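Local coordinates for protein aminotransferase, class I (Staphylococcus aureus, PDB 2O1B) that probably catalyses the pyridoxal-phosphate-dependent transfer of an amino group between amino acids and 2-oxo acids, as class I aminotransferases do, at residues Q99-V104 against H300-L305. Sequence-based numbering, arbitrary orientation.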
loop_
_atom_site.group_PDB
_atom_site.type_symbol
_atom_site.label_atom_id
_atom_site.label_comp_id
_atom_site.label_asym_id
_atom_site.label_seq_id
_atom_site.Cartn_x
_atom_site.Cartn_y
_atom_site.Cartn_z
ATOM N N GLN A 99 -21.765 -14.048 -3.871
ATOM C CA GLN A 99 -22.787 -15.046 -4.155
ATOM C C GLN A 99 -24.182 -14.586 -3.721
ATOM O O GLN A 99 -25.108 -14.573 -4.530
ATOM C CB GLN A 99 -22.446 -16.403 -3.510
ATOM C CG GLN A 99 -23.434 -17.514 -3.860
ATOM C CD GLN A 99 -23.463 -17.825 -5.344
ATOM O OE1 GLN A 99 -22.438 -18.148 -5.951
ATOM N NE2 GLN A 99 -24.637 -17.726 -5.936
ATOM N N ARG A 100 -24.346 -14.222 -2.450
ATOM C CA ARG A 100 -25.681 -13.820 -1.993
ATOM C C ARG A 100 -26.080 -12.413 -2.457
ATOM O O ARG A 100 -27.266 -12.116 -2.555
ATOM C CB ARG A 100 -25.870 -14.011 -0.478
ATOM C CG ARG A 100 -24.978 -13.160 0.375
ATOM C CD ARG A 100 -25.299 -13.295 1.858
ATOM N NE ARG A 100 -24.663 -12.186 2.565
ATOM C CZ ARG A 100 -23.428 -12.201 3.066
ATOM N NH1 ARG A 100 -22.667 -13.286 2.988
ATOM N NH2 ARG A 100 -22.957 -11.116 3.658
ATOM N N GLN A 101 -25.098 -11.561 -2.760
ATOM C CA GLN A 101 -25.403 -10.215 -3.248
ATOM C C GLN A 101 -25.736 -10.202 -4.747
ATOM O O GLN A 101 -26.749 -9.620 -5.154
ATOM C CB GLN A 101 -24.266 -9.216 -2.934
ATOM C CG GLN A 101 -24.150 -8.805 -1.448
ATOM C CD GLN A 101 -25.192 -7.782 -1.014
ATOM O OE1 GLN A 101 -25.880 -7.183 -1.848
ATOM N NE2 GLN A 101 -25.300 -7.564 0.297
ATOM N N TYR A 102 -24.897 -10.849 -5.556
ATOM C CA TYR A 102 -24.984 -10.731 -7.015
ATOM C C TYR A 102 -25.113 -12.057 -7.787
ATOM O O TYR A 102 -25.074 -12.061 -9.025
ATOM C CB TYR A 102 -23.802 -9.896 -7.543
ATOM C CG TYR A 102 -23.637 -8.572 -6.821
ATOM C CD1 TYR A 102 -22.586 -8.363 -5.934
ATOM C CD2 TYR A 102 -24.554 -7.532 -7.006
ATOM C CE1 TYR A 102 -22.441 -7.143 -5.249
ATOM C CE2 TYR A 102 -24.410 -6.312 -6.336
ATOM C CZ TYR A 102 -23.363 -6.126 -5.454
ATOM O OH TYR A 102 -23.236 -4.922 -4.774
ATOM N N ASN A 103 -25.300 -13.164 -7.064
ATOM C CA ASN A 103 -25.323 -14.519 -7.650
ATOM C C ASN A 103 -24.116 -14.790 -8.563
ATOM O O ASN A 103 -24.241 -15.397 -9.633
ATOM C CB ASN A 103 -26.660 -14.813 -8.361
ATOM C CG ASN A 103 -26.899 -16.310 -8.574
ATOM O OD1 ASN A 103 -26.473 -17.145 -7.768
ATOM N ND2 ASN A 103 -27.592 -16.654 -9.661
ATOM N N VAL A 104 -22.950 -14.318 -8.121
ATOM C CA VAL A 104 -21.701 -14.479 -8.848
ATOM C C VAL A 104 -20.852 -15.505 -8.121
ATOM O O VAL A 104 -20.525 -15.318 -6.943
ATOM C CB VAL A 104 -20.909 -13.150 -8.944
ATOM C CG1 VAL A 104 -19.562 -13.372 -9.613
ATOM C CG2 VAL A 104 -21.705 -12.088 -9.701
ATOM N N HIS A 300 -21.947 -9.874 8.154
ATOM C CA HIS A 300 -23.090 -9.546 9.019
ATOM C C HIS A 300 -23.864 -8.274 8.692
ATOM O O HIS A 300 -24.888 -8.010 9.327
ATOM C CB HIS A 300 -22.648 -9.502 10.480
ATOM C CG HIS A 300 -22.147 -10.810 10.995
ATOM N ND1 HIS A 300 -20.807 -11.070 11.185
ATOM C CD2 HIS A 300 -22.808 -11.932 11.367
ATOM C CE1 HIS A 300 -20.663 -12.299 11.652
ATOM N NE2 HIS A 300 -21.860 -12.846 11.761
ATOM N N TYR A 301 -23.405 -7.492 7.716
ATOM C CA TYR A 301 -23.983 -6.150 7.530
ATOM C C TYR A 301 -24.681 -5.854 6.198
ATOM O O TYR A 301 -24.646 -4.729 5.702
ATOM C CB TYR A 301 -22.961 -5.068 7.898
ATOM C CG TYR A 301 -22.657 -5.034 9.383
ATOM C CD1 TYR A 301 -21.662 -5.847 9.930
ATOM C CD2 TYR A 301 -23.367 -4.195 10.236
ATOM C CE1 TYR A 301 -21.387 -5.825 11.296
ATOM C CE2 TYR A 301 -23.097 -4.161 11.600
ATOM C CZ TYR A 301 -22.105 -4.972 12.119
ATOM O OH TYR A 301 -21.838 -4.930 13.464
ATOM N N ASP A 302 -25.347 -6.865 5.647
ATOM C CA ASP A 302 -26.167 -6.683 4.447
ATOM C C ASP A 302 -27.286 -5.653 4.669
ATOM O O ASP A 302 -27.523 -4.795 3.818
ATOM C CB ASP A 302 -26.787 -8.022 4.027
ATOM C CG ASP A 302 -25.800 -8.939 3.331
ATOM O OD1 ASP A 302 -26.222 -10.052 2.933
ATOM O OD2 ASP A 302 -24.622 -8.552 3.175
ATOM N N ASP A 303 -27.981 -5.758 5.802
ATOM C CA ASP A 303 -29.080 -4.842 6.122
ATOM C C ASP A 303 -28.575 -3.402 6.253
ATOM O O ASP A 303 -29.218 -2.456 5.776
ATOM C CB ASP A 303 -29.809 -5.280 7.400
ATOM C CG ASP A 303 -30.526 -6.616 7.243
ATOM O OD1 ASP A 303 -30.761 -7.046 6.091
ATOM O OD2 ASP A 303 -30.862 -7.237 8.275
ATOM N N PHE A 304 -27.414 -3.239 6.883
ATOM C CA PHE A 304 -26.836 -1.920 7.064
ATOM C C PHE A 304 -26.515 -1.276 5.721
ATOM O O PHE A 304 -26.714 -0.079 5.564
ATOM C CB PHE A 304 -25.588 -1.980 7.951
ATOM C CG PHE A 304 -24.900 -0.656 8.126
ATOM C CD1 PHE A 304 -23.826 -0.302 7.304
ATOM C CD2 PHE A 304 -25.314 0.235 9.114
ATOM C CE1 PHE A 304 -23.175 0.914 7.467
ATOM C CE2 PHE A 304 -24.671 1.463 9.288
ATOM C CZ PHE A 304 -23.595 1.806 8.453
ATOM N N LEU A 305 -26.037 -2.063 4.758
ATOM C CA LEU A 305 -25.772 -1.550 3.400
ATOM C C LEU A 305 -27.053 -0.989 2.785
ATOM O O LEU A 305 -27.029 0.039 2.097
ATOM C CB LEU A 305 -25.215 -2.649 2.492
ATOM C CG LEU A 305 -23.768 -3.114 2.680
ATOM C CD1 LEU A 305 -23.421 -4.108 1.588
ATOM C CD2 LEU A 305 -22.810 -1.931 2.640
HETATM O O HOH W 1 -27.180 -5.433 1.114
#
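Arg100 and Asp302 form a side-on, two-pronged salt bridge that ties the C-terminal turn of helix 88-102 to the first turn of helix 302-325, the long helix that starts just after helix 288-300 ends. In this class I aminotransferase, with the fold type I architecture of PLP enzymes, the two helix ends are brought together close to 200 residues apart in sequence.

The ionic part rests on two bonds, the first almost straight and the second somewhat bent. Arg100 NE gives its hydrogen to Asp302 OD1 at 2.7 Å, on the syn side of the carboxylate, while NH2 reaches OD2 at 3.1 Å from above the carboxylate plane. The two flat groups are therefore not coplanar but turned 36° against each other. Arginine suits the place because its chain, set off by a chi1 of 64° and extended from CG to NE, spans the gap between the helices and presents one guanidinium edge to both oxygens. NH2 also makes a weak bond to Leu298 O. An acidic residue in the first turn of a helix is also likely to be favoured by the helix dipole.

Nonpolar burial belongs to Leu305, which packs against Phe97, Tyr249 and Tyr255, a hydrophobic residue fitting the inward side of its helix. Across the contact its methyl CD1 makes only a loose van der Waals approach to Gln101 NE2, at 4.1 Å.

Amide and water contacts lie beside the bridge. Gln101 bends at chi2 (-77°), bringing NE2 to Asp302 OD2 for a weak bond of 3.1 Å, with the amide nearly perpendicular to the carboxylate. Glutamine serves both ways, since its OE1 accepts from Lys231. One water completes the polar link, accepting from Gln101 NE2 at 3.0 Å and donating to the backbone Asp302 O at 2.8 Å.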